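Long-range contact in C381 turret protein (Sulfolobus turreted icosahedral virus, PDB 4IND), which probably forms, as a pentamer of triple-jelly-roll subunits, the turret of an archaeal virus: residues 322-333 and 344-354. Residues are numbered along the deposited sequence; the frame is centred on the assembly and turned at random.
Sequences NRSTTYSTVWDF and WDIREINSIQL
The side-chain amide of Q353 lies flat on the ring of Y327, with the two planes only 6° apart. The contact belongs to the third jelly-roll domain. OE1 of Q353 sits over the centre of the Y327 ring, 3.5 Å above the plane, and CG of Q353 adds a CH-pi contact to the same face. NE2 of Q353 is hydrogen-bonded to Q317 OE1 of the intervening strand 311-319, which should help hold the amide flat. Here 344-354 turns a corner at E348, a phosphate-site residue, and passes from one sheet of the sandwich to the other. Strand 328-332 is the outermost of its sheet within this chain; T329 bonds through its backbone to a second subunit. V330 and W331 form a classic beta bulge opposite L316. With CG anti to its carbonyl carbon, Y327 extends toward S351, and Y327 OH shares a 2.6 Å hydrogen bond with S351 OG in the ring plane. At the other end, V330 joins the sheets. V330 CB packs on I346 CD1 at 3.8 Å, and V330 CG2 meets W344 CZ2. W331 and W344 pair offset edge-to-face, the edge of W331 toward the face of W344, planes 79° apart. W344 NE1 donates to V330 O at 2.8 Å, nearly straight at 173°, from above the carbonyl plane.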
loop_
_atom_site.group_PDB
_atom_site.type_symbol
_atom_site.label_atom_id
_atom_site.label_comp_id
_atom_site.label_asym_id
_atom_site.label_seq_id
_atom_site.Cartn_x
_atom_site.Cartn_y
_atom_site.Cartn_z
ATOM N N ASN A 322 18.141 21.574 8.749
ATOM C CA ASN A 322 17.545 20.939 9.925
ATOM C C ASN A 322 18.357 19.718 10.376
ATOM O O ASN A 322 18.219 19.222 11.502
ATOM C CB ASN A 322 16.087 20.559 9.639
ATOM C CG ASN A 322 15.197 21.777 9.420
ATOM O OD1 ASN A 322 15.444 22.847 9.983
ATOM N ND2 ASN A 322 14.159 21.621 8.596
ATOM N N ARG A 323 19.211 19.236 9.485
ATOM C CA ARG A 323 20.084 18.114 9.800
ATOM C C ARG A 323 21.512 18.585 10.070
ATOM O O ARG A 323 22.175 18.087 10.985
ATOM C CB ARG A 323 20.082 17.099 8.657
ATOM C CG ARG A 323 21.152 16.040 8.804
ATOM C CD ARG A 323 21.219 15.109 7.608
ATOM N NE ARG A 323 22.168 14.026 7.854
ATOM C CZ ARG A 323 23.467 14.088 7.572
ATOM N NH1 ARG A 323 23.979 15.182 7.021
ATOM N NH2 ARG A 323 24.252 13.052 7.837
ATOM N N SER A 324 21.971 19.559 9.281
ATOM C CA SER A 324 23.354 20.013 9.347
ATOM C C SER A 324 23.526 21.449 8.848
ATOM O O SER A 324 22.960 21.830 7.817
ATOM C CB SER A 324 24.235 19.084 8.513
ATOM O OG SER A 324 25.580 19.538 8.511
ATOM N N THR A 325 24.313 22.241 9.580
ATOM C CA THR A 325 24.612 23.621 9.184
ATOM C C THR A 325 25.822 23.688 8.269
ATOM O O THR A 325 26.171 24.759 7.764
ATOM C CB THR A 325 24.894 24.517 10.399
ATOM O OG1 THR A 325 25.867 23.887 11.243
ATOM C CG2 THR A 325 23.613 24.767 11.187
ATOM N N THR A 326 26.472 22.544 8.071
ATOM C CA THR A 326 27.590 22.469 7.143
ATOM C C THR A 326 27.094 22.107 5.737
ATOM O O THR A 326 26.461 21.066 5.529
ATOM C CB THR A 326 28.674 21.477 7.630
ATOM O OG1 THR A 326 28.196 20.134 7.502
ATOM C CG2 THR A 326 29.029 21.752 9.087
ATOM N N TYR A 327 27.361 22.993 4.785
ATOM C CA TYR A 327 26.952 22.780 3.411
ATOM C C TYR A 327 27.889 21.790 2.734
ATOM O O TYR A 327 29.093 21.803 2.976
ATOM C CB TYR A 327 26.966 24.109 2.644
ATOM C CG TYR A 327 25.830 25.048 2.995
ATOM C CD1 TYR A 327 24.752 25.204 2.147
ATOM C CD2 TYR A 327 25.835 25.769 4.179
ATOM C CE1 TYR A 327 23.712 26.058 2.456
ATOM C CE2 TYR A 327 24.792 26.627 4.499
ATOM C CZ TYR A 327 23.735 26.763 3.634
ATOM O OH TYR A 327 22.683 27.607 3.928
ATOM N N SER A 328 27.348 20.925 1.882
ATOM C CA SER A 328 28.215 20.071 1.073
ATOM C C SER A 328 28.164 20.499 -0.379
ATOM O O SER A 328 27.124 20.934 -0.882
ATOM C CB SER A 328 27.870 18.585 1.236
ATOM O OG SER A 328 26.473 18.379 1.401
ATOM N N THR A 329 29.308 20.400 -1.041
ATOM C CA THR A 329 29.411 20.721 -2.453
ATOM C C THR A 329 28.620 19.695 -3.245
ATOM O O THR A 329 28.824 18.490 -3.069
ATOM C CB THR A 329 30.873 20.723 -2.897
ATOM O OG1 THR A 329 31.588 21.726 -2.158
ATOM C CG2 THR A 329 30.991 21.015 -4.385
ATOM N N VAL A 330 27.699 20.167 -4.089
ATOM C CA VAL A 330 26.895 19.269 -4.934
ATOM C C VAL A 330 27.323 19.352 -6.412
ATOM O O VAL A 330 26.995 18.489 -7.226
ATOM C CB VAL A 330 25.397 19.528 -4.799
ATOM C CG1 VAL A 330 24.898 19.098 -3.415
ATOM C CG2 VAL A 330 25.078 21.000 -5.058
ATOM N N TRP A 331 28.045 20.411 -6.756
ATOM C CA TRP A 331 28.674 20.502 -8.076
ATOM C C TRP A 331 29.799 21.508 -8.056
ATOM O O TRP A 331 29.673 22.597 -7.489
ATOM C CB TRP A 331 27.680 20.876 -9.179
ATOM C CG TRP A 331 28.295 20.700 -10.532
ATOM C CD1 TRP A 331 28.759 21.689 -11.364
ATOM C CD2 TRP A 331 28.575 19.459 -11.190
ATOM N NE1 TRP A 331 29.283 21.134 -12.497
ATOM C CE2 TRP A 331 29.191 19.761 -12.419
ATOM C CE3 TRP A 331 28.362 18.112 -10.863
ATOM C CZ2 TRP A 331 29.595 18.774 -13.334
ATOM C CZ3 TRP A 331 28.758 17.126 -11.767
ATOM C CH2 TRP A 331 29.366 17.463 -12.990
ATOM N N ASP A 332 30.911 21.141 -8.675
ATOM C CA ASP A 332 32.051 22.025 -8.768
ATOM C C ASP A 332 32.209 22.388 -10.241
ATOM O O ASP A 332 32.547 21.538 -11.063
ATOM C CB ASP A 332 33.297 21.332 -8.232
ATOM C CG ASP A 332 34.507 22.241 -8.221
ATOM O OD1 ASP A 332 34.590 23.143 -9.082
ATOM O OD2 ASP A 332 35.377 22.060 -7.350
ATOM N N PHE A 333 31.930 23.641 -10.586
ATOM C CA PHE A 333 31.912 24.046 -11.990
ATOM C C PHE A 333 33.303 24.131 -12.606
ATOM O O PHE A 333 33.455 24.102 -13.830
ATOM C CB PHE A 333 31.149 25.365 -12.161
ATOM C CG PHE A 333 29.706 25.253 -11.829
ATOM C CD1 PHE A 333 28.793 24.826 -12.780
ATOM C CD2 PHE A 333 29.247 25.542 -10.548
ATOM C CE1 PHE A 333 27.434 24.706 -12.459
ATOM C CE2 PHE A 333 27.899 25.424 -10.227
ATOM C CZ PHE A 333 26.994 25.005 -11.179
ATOM N N TRP A 344 22.274 14.333 -12.695
ATOM C CA TRP A 344 22.423 15.167 -11.510
ATOM C C TRP A 344 21.063 15.584 -11.018
ATOM O O TRP A 344 20.280 16.182 -11.755
ATOM C CB TRP A 344 23.224 16.403 -11.872
ATOM C CG TRP A 344 23.714 17.264 -10.731
ATOM C CD1 TRP A 344 24.828 17.059 -9.966
ATOM C CD2 TRP A 344 23.157 18.515 -10.304
ATOM N NE1 TRP A 344 24.976 18.093 -9.065
ATOM C CE2 TRP A 344 23.968 19.015 -9.269
ATOM C CE3 TRP A 344 22.036 19.265 -10.695
ATOM C CZ2 TRP A 344 23.698 20.212 -8.604
ATOM C CZ3 TRP A 344 21.770 20.464 -10.057
ATOM C CH2 TRP A 344 22.595 20.925 -9.019
ATOM N N ASP A 345 20.796 15.268 -9.760
ATOM C CA ASP A 345 19.493 15.474 -9.152
ATOM C C ASP A 345 19.754 15.541 -7.645
ATOM O O ASP A 345 20.234 14.571 -7.052
ATOM C CB ASP A 345 18.589 14.289 -9.521
ATOM C CG ASP A 345 17.220 14.359 -8.872
ATOM O OD1 ASP A 345 16.638 15.460 -8.823
ATOM O OD2 ASP A 345 16.722 13.305 -8.419
ATOM N N ILE A 346 19.496 16.694 -7.035
ATOM C CA ILE A 346 19.794 16.866 -5.618
ATOM C C ILE A 346 18.497 16.939 -4.838
ATOM O O ILE A 346 17.731 17.906 -4.983
ATOM C CB ILE A 346 20.611 18.148 -5.350
ATOM C CG1 ILE A 346 21.790 18.248 -6.308
ATOM C CG2 ILE A 346 21.090 18.191 -3.893
ATOM C CD1 ILE A 346 22.796 17.096 -6.202
ATOM N N ARG A 347 18.253 15.933 -3.996
ATOM C CA ARG A 347 17.016 15.885 -3.236
ATOM C C ARG A 347 17.238 16.167 -1.762
ATOM O O ARG A 347 18.376 16.170 -1.280
ATOM C CB ARG A 347 16.345 14.520 -3.385
ATOM C CG ARG A 347 16.733 13.782 -4.645
ATOM C CD ARG A 347 15.627 12.854 -5.112
ATOM N NE ARG A 347 15.113 11.991 -4.055
ATOM C CZ ARG A 347 15.628 10.808 -3.734
ATOM N NH1 ARG A 347 16.691 10.342 -4.380
ATOM N NH2 ARG A 347 15.080 10.096 -2.756
ATOM N N GLU A 348 16.133 16.408 -1.063
ATOM C CA GLU A 348 16.124 16.556 0.393
ATOM C C GLU A 348 17.113 17.601 0.899
ATOM O O GLU A 348 17.899 17.343 1.787
ATOM C CB GLU A 348 16.350 15.211 1.080
ATOM C CG GLU A 348 15.127 14.318 1.024
ATOM C CD GLU A 348 15.080 13.323 2.149
ATOM O OE1 GLU A 348 14.867 13.758 3.309
ATOM O OE2 GLU A 348 15.266 12.113 1.868
ATOM N N ILE A 349 17.057 18.792 0.314
ATOM C CA ILE A 349 17.820 19.927 0.813
ATOM C C ILE A 349 16.839 21.079 0.989
ATOM O O ILE A 349 15.730 21.034 0.453
ATOM C CB ILE A 349 18.890 20.336 -0.198
ATOM C CG1 ILE A 349 18.237 20.503 -1.568
ATOM C CG2 ILE A 349 19.977 19.272 -0.267
ATOM C CD1 ILE A 349 19.014 21.344 -2.534
ATOM N N ASN A 350 17.235 22.120 1.710
ATOM C CA ASN A 350 16.346 23.273 1.866
ATOM C C ASN A 350 17.116 24.580 1.831
ATOM O O ASN A 350 16.561 25.652 2.074
ATOM C CB ASN A 350 15.494 23.165 3.144
ATOM C CG ASN A 350 16.319 22.947 4.393
ATOM O OD1 ASN A 350 17.508 23.243 4.420
ATOM N ND2 ASN A 350 15.682 22.407 5.443
ATOM N N SER A 351 18.409 24.489 1.542
ATOM C CA SER A 351 19.229 25.690 1.398
ATOM C C SER A 351 20.352 25.470 0.395
ATOM O O SER A 351 21.017 24.431 0.417
ATOM C CB SER A 351 19.784 26.126 2.748
ATOM O OG SER A 351 20.464 27.355 2.626
ATOM N N ILE A 352 20.536 26.452 -0.492
ATOM C CA ILE A 352 21.524 26.404 -1.571
ATOM C C ILE A 352 22.376 27.665 -1.539
ATOM O O ILE A 352 21.842 28.762 -1.406
ATOM C CB ILE A 352 20.852 26.403 -2.942
ATOM C CG1 ILE A 352 19.777 25.336 -3.010
ATOM C CG2 ILE A 352 21.882 26.202 -4.050
ATOM C CD1 ILE A 352 20.312 23.956 -2.850
ATOM N N GLN A 353 23.690 27.517 -1.684
ATOM C CA GLN A 353 24.571 28.676 -1.810
ATOM C C GLN A 353 25.654 28.423 -2.864
ATOM O O GLN A 353 25.975 27.277 -3.193
ATOM C CB GLN A 353 25.206 29.041 -0.461
ATOM C CG GLN A 353 26.170 27.983 0.068
ATOM C CD GLN A 353 26.691 28.299 1.458
ATOM O OE1 GLN A 353 26.074 29.061 2.213
ATOM N NE2 GLN A 353 27.846 27.719 1.803
ATOM N N LEU A 354 26.185 29.504 -3.417
ATOM C CA LEU A 354 27.309 29.430 -4.345
ATOM C C LEU A 354 28.535 30.023 -3.676
ATOM O O LEU A 354 28.504 31.156 -3.171
ATOM C CB LEU A 354 27.013 30.209 -5.620
ATOM C CG LEU A 354 28.078 30.110 -6.711
ATOM C CD1 LEU A 354 28.088 28.718 -7.322
ATOM C CD2 LEU A 354 27.829 31.152 -7.783
#